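Local atomic coordinates of endolysin (Clostridium phage phiCD27, PDB entry 3QAY), a protein that probably cleaves the bond between N-acetylmuramic acid and L-alanine in Clostridium difficile peptidoglycan as a zinc-dependent amidase, lysing the host cell. Residues A[21-30]-A[147-158]; A[93-101]-A[120-131]. One frame throughout, in Å; residues are numbered along the deposited sequence.

Contact 1. Residues A[21-30]-A[147-158]; sequences ADGVVNEYQY and FFCDNKEDYDKA. With ZN (zinc ion), chain E.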
loop_
_atom_site.group_PDB
_atom_site.type_symbol
_atom_site.label_atom_id
_atom_site.label_comp_id
_atom_site.label_asym_id
_atom_site.label_seq_id
_atom_site.Cartn_x
_atom_site.Cartn_y
_atom_site.Cartn_z
ATOM N N ALA A 21 8.811 7.685 -5.081
ATOM C CA ALA A 21 10.184 7.219 -5.258
ATOM C C ALA A 21 10.316 6.554 -6.629
ATOM O O ALA A 21 9.330 6.064 -7.193
ATOM C CB ALA A 21 10.579 6.254 -4.157
ATOM N N ASP A 22 11.534 6.558 -7.160
ATOM C CA ASP A 22 11.839 5.993 -8.474
ATOM C C ASP A 22 13.211 5.325 -8.443
ATOM O O ASP A 22 14.207 5.966 -8.113
ATOM C CB ASP A 22 11.825 7.097 -9.538
ATOM C CG ASP A 22 11.844 6.545 -10.955
ATOM O OD1 ASP A 22 11.013 5.672 -11.264
ATOM O OD2 ASP A 22 12.684 6.998 -11.765
ATOM N N GLY A 23 13.261 4.040 -8.781
ATOM C CA GLY A 23 14.517 3.303 -8.821
ATOM C C GLY A 23 14.554 2.332 -9.985
ATOM O O GLY A 23 14.391 2.736 -11.139
ATOM N N VAL A 24 14.755 1.048 -9.689
ATOM C CA VAL A 24 14.678 0.013 -10.720
ATOM C C VAL A 24 13.230 -0.158 -11.224
ATOM O O VAL A 24 13.005 -0.679 -12.314
ATOM C CB VAL A 24 15.271 -1.330 -10.240
ATOM C CG1 VAL A 24 16.740 -1.137 -9.866
ATOM C CG2 VAL A 24 14.471 -1.904 -9.071
ATOM N N VAL A 25 12.263 0.302 -10.431
ATOM C CA VAL A 25 10.879 0.424 -10.871
ATOM C C VAL A 25 10.297 1.711 -10.290
ATOM O O VAL A 25 10.722 2.163 -9.224
ATOM C CB VAL A 25 10.032 -0.794 -10.425
ATOM C CG1 VAL A 25 9.937 -0.860 -8.898
ATOM C CG2 VAL A 25 8.641 -0.764 -11.086
ATOM N N ASN A 26 9.351 2.322 -10.998
ATOM C CA ASN A 26 8.678 3.497 -10.464
ATOM C C ASN A 26 7.648 3.055 -9.438
ATOM O O ASN A 26 6.849 2.155 -9.701
ATOM C CB ASN A 26 8.023 4.323 -11.572
ATOM C CG ASN A 26 7.510 5.657 -11.068
ATOM O OD1 ASN A 26 8.260 6.644 -10.977
ATOM N ND2 ASN A 26 6.232 5.701 -10.740
ATOM N N GLU A 27 7.678 3.682 -8.267
ATOM C CA GLU A 27 6.793 3.316 -7.166
ATOM C C GLU A 27 5.326 3.503 -7.545
ATOM O O GLU A 27 4.528 2.580 -7.408
ATOM C CB GLU A 27 7.128 4.142 -5.924
ATOM C CG GLU A 27 6.088 4.075 -4.830
ATOM C CD GLU A 27 6.437 4.913 -3.622
ATOM O OE1 GLU A 27 7.423 5.685 -3.667
ATOM O OE2 GLU A 27 5.705 4.804 -2.621
ATOM N N TYR A 28 4.981 4.698 -8.018
ATOM C CA TYR A 28 3.594 5.008 -8.375
ATOM C C TYR A 28 3.038 4.033 -9.407
ATOM O O TYR A 28 1.945 3.490 -9.222
ATOM C CB TYR A 28 3.477 6.444 -8.885
ATOM C CG TYR A 28 2.126 6.788 -9.470
ATOM C CD1 TYR A 28 1.058 7.144 -8.651
ATOM C CD2 TYR A 28 1.920 6.770 -10.846
ATOM C CE1 TYR A 28 -0.185 7.475 -9.192
ATOM C CE2 TYR A 28 0.686 7.087 -11.391
ATOM C CZ TYR A 28 -0.360 7.439 -10.564
ATOM O OH TYR A 28 -1.585 7.758 -11.112
ATOM N N GLN A 29 3.797 3.807 -10.479
ATOM C CA GLN A 29 3.371 2.924 -11.565
ATOM C C GLN A 29 3.184 1.488 -11.069
ATOM O O GLN A 29 2.176 0.861 -11.396
ATOM C CB GLN A 29 4.362 2.947 -12.739
ATOM C CG GLN A 29 4.486 4.303 -13.467
ATOM C CD GLN A 29 3.201 4.747 -14.174
ATOM O OE1 GLN A 29 2.355 3.925 -14.545
ATOM N NE2 GLN A 29 3.050 6.056 -14.353
ATOM N N TYR A 30 4.136 0.967 -10.288
ATOM C CA TYR A 30 3.995 -0.394 -9.739
ATOM C C TYR A 30 2.697 -0.523 -8.945
ATOM O O TYR A 30 1.897 -1.429 -9.185
ATOM C CB TYR A 30 5.179 -0.799 -8.848
ATOM C CG TYR A 30 5.031 -2.225 -8.343
ATOM C CD1 TYR A 30 5.406 -3.298 -9.136
ATOM C CD2 TYR A 30 4.462 -2.495 -7.102
ATOM C CE1 TYR A 30 5.254 -4.604 -8.701
ATOM C CE2 TYR A 30 4.298 -3.802 -6.654
ATOM C CZ TYR A 30 4.697 -4.849 -7.459
ATOM O OH TYR A 30 4.539 -6.145 -7.032
ATOM N N PHE A 147 8.083 -3.458 -0.755
ATOM C CA PHE A 147 9.504 -3.730 -0.974
ATOM C C PHE A 147 10.179 -2.444 -1.465
ATOM O O PHE A 147 9.497 -1.437 -1.670
ATOM C CB PHE A 147 9.710 -4.873 -1.981
ATOM C CG PHE A 147 9.097 -4.621 -3.338
ATOM C CD1 PHE A 147 9.799 -3.924 -4.319
ATOM C CD2 PHE A 147 7.824 -5.085 -3.636
ATOM C CE1 PHE A 147 9.232 -3.685 -5.563
ATOM C CE2 PHE A 147 7.255 -4.855 -4.877
ATOM C CZ PHE A 147 7.956 -4.154 -5.839
ATOM N N PHE A 148 11.502 -2.473 -1.645
ATOM C CA PHE A 148 12.248 -1.284 -2.080
ATOM C C PHE A 148 12.280 -1.152 -3.602
ATOM O O PHE A 148 12.727 -2.051 -4.310
ATOM C CB PHE A 148 13.672 -1.287 -1.509
ATOM C CG PHE A 148 13.751 -0.829 -0.074
ATOM C CD1 PHE A 148 14.397 0.354 0.263
ATOM C CD2 PHE A 148 13.156 -1.571 0.936
ATOM C CE1 PHE A 148 14.469 0.778 1.588
ATOM C CE2 PHE A 148 13.215 -1.148 2.266
ATOM C CZ PHE A 148 13.875 0.027 2.589
ATOM N N CYS A 149 11.810 -0.018 -4.107
ATOM C CA CYS A 149 11.796 0.221 -5.550
ATOM C C CYS A 149 13.191 0.523 -6.119
ATOM O O CYS A 149 13.358 0.586 -7.338
ATOM C CB CYS A 149 10.833 1.355 -5.892
ATOM S SG CYS A 149 11.485 2.989 -5.526
ATOM N N ASP A 150 14.183 0.705 -5.245
ATOM C CA ASP A 150 15.558 0.995 -5.669
ATOM C C ASP A 150 16.520 -0.162 -5.365
ATOM O O ASP A 150 17.736 0.020 -5.384
ATOM C CB ASP A 150 16.050 2.305 -5.031
ATOM C CG ASP A 150 16.105 2.247 -3.509
ATOM O OD1 ASP A 150 15.536 1.303 -2.912
ATOM O OD2 ASP A 150 16.715 3.157 -2.903
ATOM N N ASN A 151 15.965 -1.344 -5.098
ATOM C CA ASN A 151 16.751 -2.542 -4.819
ATOM C C ASN A 151 16.411 -3.640 -5.831
ATOM O O ASN A 151 15.301 -4.170 -5.829
ATOM C CB ASN A 151 16.504 -3.027 -3.381
ATOM C CG ASN A 151 17.376 -4.226 -3.007
ATOM O OD1 ASN A 151 17.117 -5.349 -3.436
ATOM N ND2 ASN A 151 18.415 -3.985 -2.213
ATOM N N LYS A 152 17.374 -3.966 -6.693
ATOM C CA LYS A 152 17.195 -4.958 -7.765
ATOM C C LYS A 152 16.641 -6.276 -7.254
ATOM O O LYS A 152 15.693 -6.824 -7.813
ATOM C CB LYS A 152 18.534 -5.256 -8.444
ATOM C CG LYS A 152 19.075 -4.145 -9.318
ATOM C CD LYS A 152 18.426 -4.138 -10.704
ATOM C CE LYS A 152 19.314 -3.435 -11.723
ATOM N NZ LYS A 152 19.777 -2.105 -11.237
ATOM N N GLU A 153 17.262 -6.775 -6.193
ATOM C CA GLU A 153 16.954 -8.094 -5.651
ATOM C C GLU A 153 15.500 -8.148 -5.177
ATOM O O GLU A 153 14.795 -9.110 -5.464
ATOM C CB GLU A 153 17.927 -8.453 -4.515
ATOM C CG GLU A 153 19.376 -8.750 -4.963
ATOM C CD GLU A 153 20.107 -7.559 -5.592
ATOM O OE1 GLU A 153 19.822 -6.387 -5.226
ATOM O OE2 GLU A 153 20.978 -7.800 -6.461
ATOM N N ASP A 154 15.057 -7.105 -4.473
ATOM C CA ASP A 154 13.657 -6.981 -4.058
ATOM C C ASP A 154 12.715 -7.000 -5.256
ATOM O O ASP A 154 11.712 -7.716 -5.250
ATOM C CB ASP A 154 13.408 -5.684 -3.267
ATOM C CG ASP A 154 13.562 -5.851 -1.761
ATOM O OD1 ASP A 154 14.056 -6.891 -1.292
ATOM O OD2 ASP A 154 13.185 -4.915 -1.027
ATOM N N TYR A 155 13.020 -6.201 -6.272
ATOM C CA TYR A 155 12.150 -6.110 -7.445
ATOM C C TYR A 155 12.138 -7.418 -8.252
ATOM O O TYR A 155 11.098 -7.801 -8.798
ATOM C CB TYR A 155 12.556 -4.929 -8.331
ATOM C CG TYR A 155 11.628 -4.668 -9.506
ATOM C CD1 TYR A 155 10.246 -4.704 -9.358
ATOM C CD2 TYR A 155 12.139 -4.352 -10.758
ATOM C CE1 TYR A 155 9.400 -4.452 -10.436
ATOM C CE2 TYR A 155 11.303 -4.096 -11.832
ATOM C CZ TYR A 155 9.938 -4.150 -11.668
ATOM O OH TYR A 155 9.118 -3.896 -12.742
ATOM N N ASP A 156 13.281 -8.098 -8.314
ATOM C CA ASP A 156 13.345 -9.429 -8.933
ATOM C C ASP A 156 12.443 -10.427 -8.198
ATOM O O ASP A 156 11.770 -11.236 -8.832
ATOM C CB ASP A 156 14.784 -9.958 -8.968
ATOM C CG ASP A 156 15.652 -9.240 -9.990
ATOM O OD1 ASP A 156 15.105 -8.575 -10.895
ATOM O OD2 ASP A 156 16.887 -9.349 -9.889
ATOM N N LYS A 157 12.430 -10.367 -6.869
ATOM C CA LYS A 157 11.517 -11.198 -6.078
ATOM C C LYS A 157 10.061 -10.867 -6.399
ATOM O O LYS A 157 9.244 -11.768 -6.548
ATOM C CB LYS A 157 11.755 -11.019 -4.581
ATOM C CG LYS A 157 12.994 -11.715 -4.042
ATOM C CD LYS A 157 13.222 -11.303 -2.593
ATOM C CE LYS A 157 14.393 -12.041 -1.971
ATOM N NZ LYS A 157 14.596 -11.626 -0.566
ATOM N N ALA A 158 9.757 -9.577 -6.518
ATOM C CA ALA A 158 8.396 -9.119 -6.799
ATOM C C ALA A 158 7.919 -9.606 -8.158
ATOM O O ALA A 158 6.798 -10.103 -8.283
ATOM C CB ALA A 158 8.320 -7.587 -6.730
HETATM ZN ZN ZN E . 5.673 6.234 -1.106
HETATM O O HOH W 1 10.433 -1.239 -14.302
HETATM O O HOH W 2 5.006 -7.897 -8.846
HETATM O O HOH W 3 5.767 8.045 0.508
#

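Contact 2. Residues A[93-101]-A[120-131]; sequences GKGSEVLYY and FKNRGAKLDKRL. With PO4 (phosphate ion), chain H.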
loop_
_atom_site.group_PDB
_atom_site.type_symbol
_atom_site.label_atom_id
_atom_site.label_comp_id
_atom_site.label_asym_id
_atom_site.label_seq_id
_atom_site.Cartn_x
_atom_site.Cartn_y
_atom_site.Cartn_z
ATOM N N GLY A 93 19.076 -0.640 1.298
ATOM C CA GLY A 93 17.896 -0.997 2.073
ATOM C C GLY A 93 17.029 -1.983 1.308
ATOM O O GLY A 93 16.923 -1.912 0.083
ATOM N N LYS A 94 16.433 -2.924 2.029
ATOM C CA LYS A 94 15.564 -3.920 1.411
ATOM C C LYS A 94 14.526 -4.439 2.391
ATOM O O LYS A 94 14.690 -4.313 3.604
ATOM C CB LYS A 94 16.385 -5.088 0.854
ATOM C CG LYS A 94 17.075 -5.957 1.899
ATOM C CD LYS A 94 17.781 -7.128 1.225
ATOM C CE LYS A 94 18.662 -7.893 2.189
ATOM N NZ LYS A 94 19.872 -7.106 2.522
ATOM N N GLY A 95 13.460 -5.020 1.850
ATOM C CA GLY A 95 12.456 -5.691 2.662
ATOM C C GLY A 95 11.127 -4.973 2.758
ATOM O O GLY A 95 10.918 -3.921 2.141
ATOM N N SER A 96 10.240 -5.559 3.559
ATOM C CA SER A 96 8.874 -5.098 3.702
ATOM C C SER A 96 8.669 -4.478 5.072
ATOM O O SER A 96 9.337 -4.840 6.037
ATOM C CB SER A 96 7.907 -6.264 3.528
ATOM O OG SER A 96 8.138 -6.916 2.303
ATOM N N GLU A 97 7.699 -3.580 5.141
ATOM C CA GLU A 97 7.467 -2.756 6.302
ATOM C C GLU A 97 6.032 -2.231 6.218
ATOM O O GLU A 97 5.576 -1.878 5.136
ATOM C CB GLU A 97 8.487 -1.636 6.221
ATOM C CG GLU A 97 8.388 -0.527 7.177
ATOM C CD GLU A 97 9.591 0.370 7.036
ATOM O OE1 GLU A 97 9.444 1.513 6.557
ATOM O OE2 GLU A 97 10.696 -0.104 7.357
ATOM N N VAL A 98 5.314 -2.208 7.340
ATOM C CA VAL A 98 3.941 -1.698 7.355
ATOM C C VAL A 98 3.772 -0.659 8.472
ATOM O O VAL A 98 4.064 -0.938 9.640
ATOM C CB VAL A 98 2.905 -2.844 7.515
ATOM C CG1 VAL A 98 1.487 -2.288 7.621
ATOM C CG2 VAL A 98 3.016 -3.845 6.358
ATOM N N LEU A 99 3.305 0.534 8.102
ATOM C CA LEU A 99 3.110 1.620 9.065
ATOM C C LEU A 99 1.662 1.645 9.537
ATOM O O LEU A 99 0.738 1.431 8.745
ATOM C CB LEU A 99 3.508 2.968 8.452
ATOM C CG LEU A 99 4.867 2.979 7.740
ATOM C CD1 LEU A 99 5.244 4.390 7.276
ATOM C CD2 LEU A 99 5.954 2.408 8.639
ATOM N N TYR A 100 1.469 1.876 10.832
ATOM C CA TYR A 100 0.141 1.830 11.435
ATOM C C TYR A 100 -0.021 2.944 12.473
ATOM O O TYR A 100 0.956 3.606 12.856
ATOM C CB TYR A 100 -0.112 0.461 12.070
ATOM C CG TYR A 100 0.747 0.208 13.284
ATOM C CD1 TYR A 100 0.317 0.576 14.551
ATOM C CD2 TYR A 100 2.001 -0.385 13.163
ATOM C CE1 TYR A 100 1.106 0.357 15.669
ATOM C CE2 TYR A 100 2.796 -0.615 14.279
ATOM C CZ TYR A 100 2.338 -0.242 15.530
ATOM O OH TYR A 100 3.120 -0.452 16.638
ATOM N N TYR A 101 -1.265 3.126 12.917
ATOM C CA TYR A 101 -1.642 4.241 13.800
ATOM C C TYR A 101 -2.173 3.800 15.156
ATOM O O TYR A 101 -2.025 4.523 16.129
ATOM C CB TYR A 101 -2.702 5.107 13.112
ATOM C CG TYR A 101 -3.017 6.397 13.841
ATOM C CD1 TYR A 101 -2.157 7.473 13.774
ATOM C CD2 TYR A 101 -4.170 6.527 14.605
ATOM C CE1 TYR A 101 -2.422 8.657 14.438
ATOM C CE2 TYR A 101 -4.454 7.707 15.281
ATOM C CZ TYR A 101 -3.567 8.772 15.189
ATOM O OH TYR A 101 -3.823 9.954 15.834
ATOM N N PHE A 120 10.390 -11.482 1.417
ATOM C CA PHE A 120 11.256 -10.334 1.658
ATOM C C PHE A 120 11.795 -10.337 3.088
ATOM O O PHE A 120 11.353 -11.119 3.935
ATOM C CB PHE A 120 10.465 -9.040 1.439
ATOM C CG PHE A 120 9.863 -8.923 0.075
ATOM C CD1 PHE A 120 10.611 -8.434 -0.984
ATOM C CD2 PHE A 120 8.548 -9.306 -0.155
ATOM C CE1 PHE A 120 10.063 -8.336 -2.249
ATOM C CE2 PHE A 120 7.991 -9.207 -1.421
ATOM C CZ PHE A 120 8.747 -8.721 -2.471
ATOM N N LYS A 121 12.743 -9.446 3.360
ATOM C CA LYS A 121 13.169 -9.196 4.734
ATOM C C LYS A 121 12.006 -8.575 5.508
ATOM O O LYS A 121 11.432 -7.583 5.062
ATOM C CB LYS A 121 14.362 -8.242 4.753
ATOM C CG LYS A 121 14.814 -7.822 6.146
ATOM C CD LYS A 121 15.858 -6.727 6.060
ATOM C CE LYS A 121 16.479 -6.443 7.409
ATOM N NZ LYS A 121 17.480 -7.483 7.794
ATOM N N ASN A 122 11.652 -9.162 6.651
ATOM C CA ASN A 122 10.620 -8.584 7.513
ATOM C C ASN A 122 11.226 -7.468 8.358
ATOM O O ASN A 122 11.870 -7.733 9.370
ATOM C CB ASN A 122 9.989 -9.657 8.413
ATOM C CG ASN A 122 8.797 -9.136 9.210
ATOM O OD1 ASN A 122 8.575 -7.924 9.325
ATOM N ND2 ASN A 122 8.020 -10.058 9.768
ATOM N N ARG A 123 11.019 -6.225 7.928
ATOM C CA ARG A 123 11.524 -5.055 8.659
ATOM C C ARG A 123 10.673 -4.726 9.887
ATOM O O ARG A 123 11.105 -3.963 10.744
ATOM C CB ARG A 123 11.607 -3.826 7.740
ATOM C CG ARG A 123 12.537 -4.012 6.541
ATOM C CD ARG A 123 12.340 -2.925 5.484
ATOM N NE ARG A 123 12.726 -1.595 5.957
ATOM C CZ ARG A 123 13.972 -1.130 6.019
ATOM N NH1 ARG A 123 15.007 -1.877 5.638
ATOM N NH2 ARG A 123 14.189 0.101 6.477
ATOM N N GLY A 124 9.466 -5.285 9.952
ATOM C CA GLY A 124 8.574 -5.126 11.105
ATOM C C GLY A 124 7.512 -4.045 10.933
ATOM O O GLY A 124 7.665 -3.132 10.125
ATOM N N ALA A 125 6.425 -4.172 11.694
ATOM C CA ALA A 125 5.376 -3.154 11.749
ATOM C C ALA A 125 5.877 -1.965 12.559
ATOM O O ALA A 125 6.535 -2.143 13.581
ATOM C CB ALA A 125 4.122 -3.724 12.389
ATOM N N LYS A 126 5.565 -0.753 12.109
ATOM C CA LYS A 126 6.094 0.455 12.744
ATOM C C LYS A 126 4.997 1.484 12.959
ATOM O O LYS A 126 4.229 1.777 12.046
ATOM C CB LYS A 126 7.213 1.059 11.891
ATOM C CG LYS A 126 8.359 0.097 11.629
ATOM C CD LYS A 126 9.430 0.716 10.757
ATOM C CE LYS A 126 10.537 -0.288 10.465
ATOM N NZ LYS A 126 11.706 0.375 9.825
ATOM N N LEU A 127 4.924 2.014 14.175
ATOM C CA LEU A 127 3.966 3.055 14.518
ATOM C C LEU A 127 4.447 4.385 13.947
ATOM O O LEU A 127 5.607 4.756 14.139
ATOM C CB LEU A 127 3.825 3.160 16.038
ATOM C CG LEU A 127 2.884 4.236 16.595
ATOM C CD1 LEU A 127 1.440 3.935 16.241
ATOM C CD2 LEU A 127 3.062 4.364 18.102
ATOM N N ASP A 128 3.565 5.078 13.225
ATOM C CA ASP A 128 3.831 6.442 12.775
ATOM C C ASP A 128 2.540 7.252 12.787
ATOM O O ASP A 128 1.683 7.079 11.927
ATOM C CB ASP A 128 4.466 6.459 11.379
ATOM C CG ASP A 128 5.005 7.838 10.994
ATOM O OD1 ASP A 128 4.770 8.807 11.745
ATOM O OD2 ASP A 128 5.659 7.958 9.931
ATOM N N LYS A 129 2.413 8.144 13.764
ATOM C CA LYS A 129 1.213 8.954 13.911
ATOM C C LYS A 129 1.301 10.286 13.173
ATOM O O LYS A 129 0.364 11.082 13.226
ATOM C CB LYS A 129 0.917 9.199 15.392
ATOM C CG LYS A 129 0.568 7.948 16.177
ATOM C CD LYS A 129 0.099 8.315 17.570
ATOM C CE LYS A 129 -0.530 7.144 18.289
ATOM N NZ LYS A 129 -1.002 7.529 19.653
ATOM N N ARG A 130 2.413 10.525 12.483
ATOM C CA ARG A 130 2.629 11.795 11.799
ATOM C C ARG A 130 2.034 11.826 10.395
ATOM O O ARG A 130 1.836 12.902 9.833
ATOM C CB ARG A 130 4.125 12.110 11.724
ATOM C CG ARG A 130 4.778 12.288 13.076
ATOM C CD ARG A 130 6.271 12.506 12.946
ATOM N NE ARG A 130 6.970 11.290 12.535
ATOM C CZ ARG A 130 8.287 11.206 12.339
ATOM N NH1 ARG A 130 9.072 12.270 12.516
ATOM N NH2 ARG A 130 8.824 10.049 11.960
ATOM N N LEU A 131 1.755 10.658 9.824
ATOM C CA LEU A 131 1.289 10.587 8.447
ATOM C C LEU A 131 -0.197 10.901 8.389
ATOM O O LEU A 131 -0.987 10.329 9.139
ATOM C CB LEU A 131 1.565 9.210 7.843
ATOM C CG LEU A 131 3.037 8.791 7.832
ATOM C CD1 LEU A 131 3.188 7.360 7.317
ATOM C CD2 LEU A 131 3.869 9.754 7.005
HETATM P P PO4 H . 16.313 -10.900 8.899
HETATM O O1 PO4 H . 16.840 -10.300 7.615
HETATM O O2 PO4 H . 17.449 -11.566 9.652
HETATM O O3 PO4 H . 15.677 -9.849 9.775
HETATM O O4 PO4 H . 15.284 -11.948 8.547
HETATM O O HOH W 4 11.937 2.430 6.251
HETATM O O HOH W 5 5.379 -1.705 16.493
#

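Contact 1. Residues A[21-30]-A[147-158]
Val24 and Val25, just ahead of helix 27-44, pack against the type I turn from Phe148 to Asn151 and the first turns of helix 152-175 at the zinc-bearing end of an alpha/beta amidase fold. Val25 puts CB nearly above the Tyr155 ring, over one face and 3.7 Å from its centroid, a CH-pi contact. Its two methyls go to different neighbours: CG1, wedged between backbone N and carbonyl carbon (chi1 64°), faces Cys149 CB, while CG2 reaches the phenol oxygen. Val24 CG2 lies 3.7 Å from Tyr155 CB, the two side chains running antiparallel where they pass, and its CG1 rests on the bent aliphatic chain of Lys152. The backbone joins in through Cys149 O, which takes a straight bond from Val25 N (3.3 Å) and a weak, bent one from Val24 N. Farther along, CE2 and CZ of Phe147 press edge-on against a face of Tyr30, the ring planes at 79° in a T-shaped pair. A water links Tyr30 OH to Ala158 O. On the metal side, Ala21 CB touches Cys149 SG at 3.7 Å. Ala21 N gives a hydrogen bond to Glu27 OE1, probably helping fix the rotation of a carboxylate whose chain runs extended from a CG anti to the backbone N (chi1 167°). With His10 and His85 completing the protein ligands, Glu27 OE2 binds the zinc ion at 2.1 Å.

Contact 2. Residues A[93-101]-A[120-131]
A beta-alpha-beta unit brings strands 96-100 and 122-127 side by side and parallel at the margin of the sheet, with helix 103-116 making the connection. Ser96 N to Lys121 O and Arg123 N to Ser96 O tie the first part of the ladder; Lys126 N to Val98 O, Tyr100 N to Lys126 O and Asp128 N to Tyr100 O tie the rest. Across the strands Glu97 OE2 is gripped twice, by Lys126 NZ at 2.7 Å and Arg123 NE at 2.9 Å, which arrive from opposite faces of the carboxylate plane. Lys126 reaches it with its chain extended beyond CG. Arg123 instead bends at chi3 (66°), which turns NE to the acid while NH1 bonds to Lys94 O at 3.2 Å; a water bridges its NH2 to Glu97 OE1. Tyr100 CG sits between backbone N and carbonyl carbon (chi1 68°), and the ring folds back over the neighbouring strand: Leu127 CA lies over one face, and CE1 meets Leu127 CD1 at 3.6 Å. Leu99 CD1 meets Leu131 CD1 at 3.6 Å, and Lys129 CB comes within 3.5 Å of Tyr101 CE1. Strand 122-127 forms one edge of the sheet. Strand 96-100 pairs on its inner side with strand 140-148, Val98 packs on Ala109 and Ile112 of helix 103-116, and Phe120 reaches Ile166 of helix 152-175.

In the fold
The centres of the two contacts lie about 16 Å apart in one domain, joined through the mixed six-stranded sheet: strand 140-148, which leads into contact 1, neighbours strand 96-100 of contact 2. Along the chain, segment 21-30 comes first, both segments of contact 2 follow, and 147-158 closes the series. They meet directly where Asp154 OD2, already accepting from Phe148 N, probably accepts from Gly95 N at 2.9 Å, and where the Phe148 ring packs on Gly93 and Lys94. Contact 1 joins the zinc-ligand helix 27-44 to the last helix, while contact 2 builds one edge of the sheet farther from the metal.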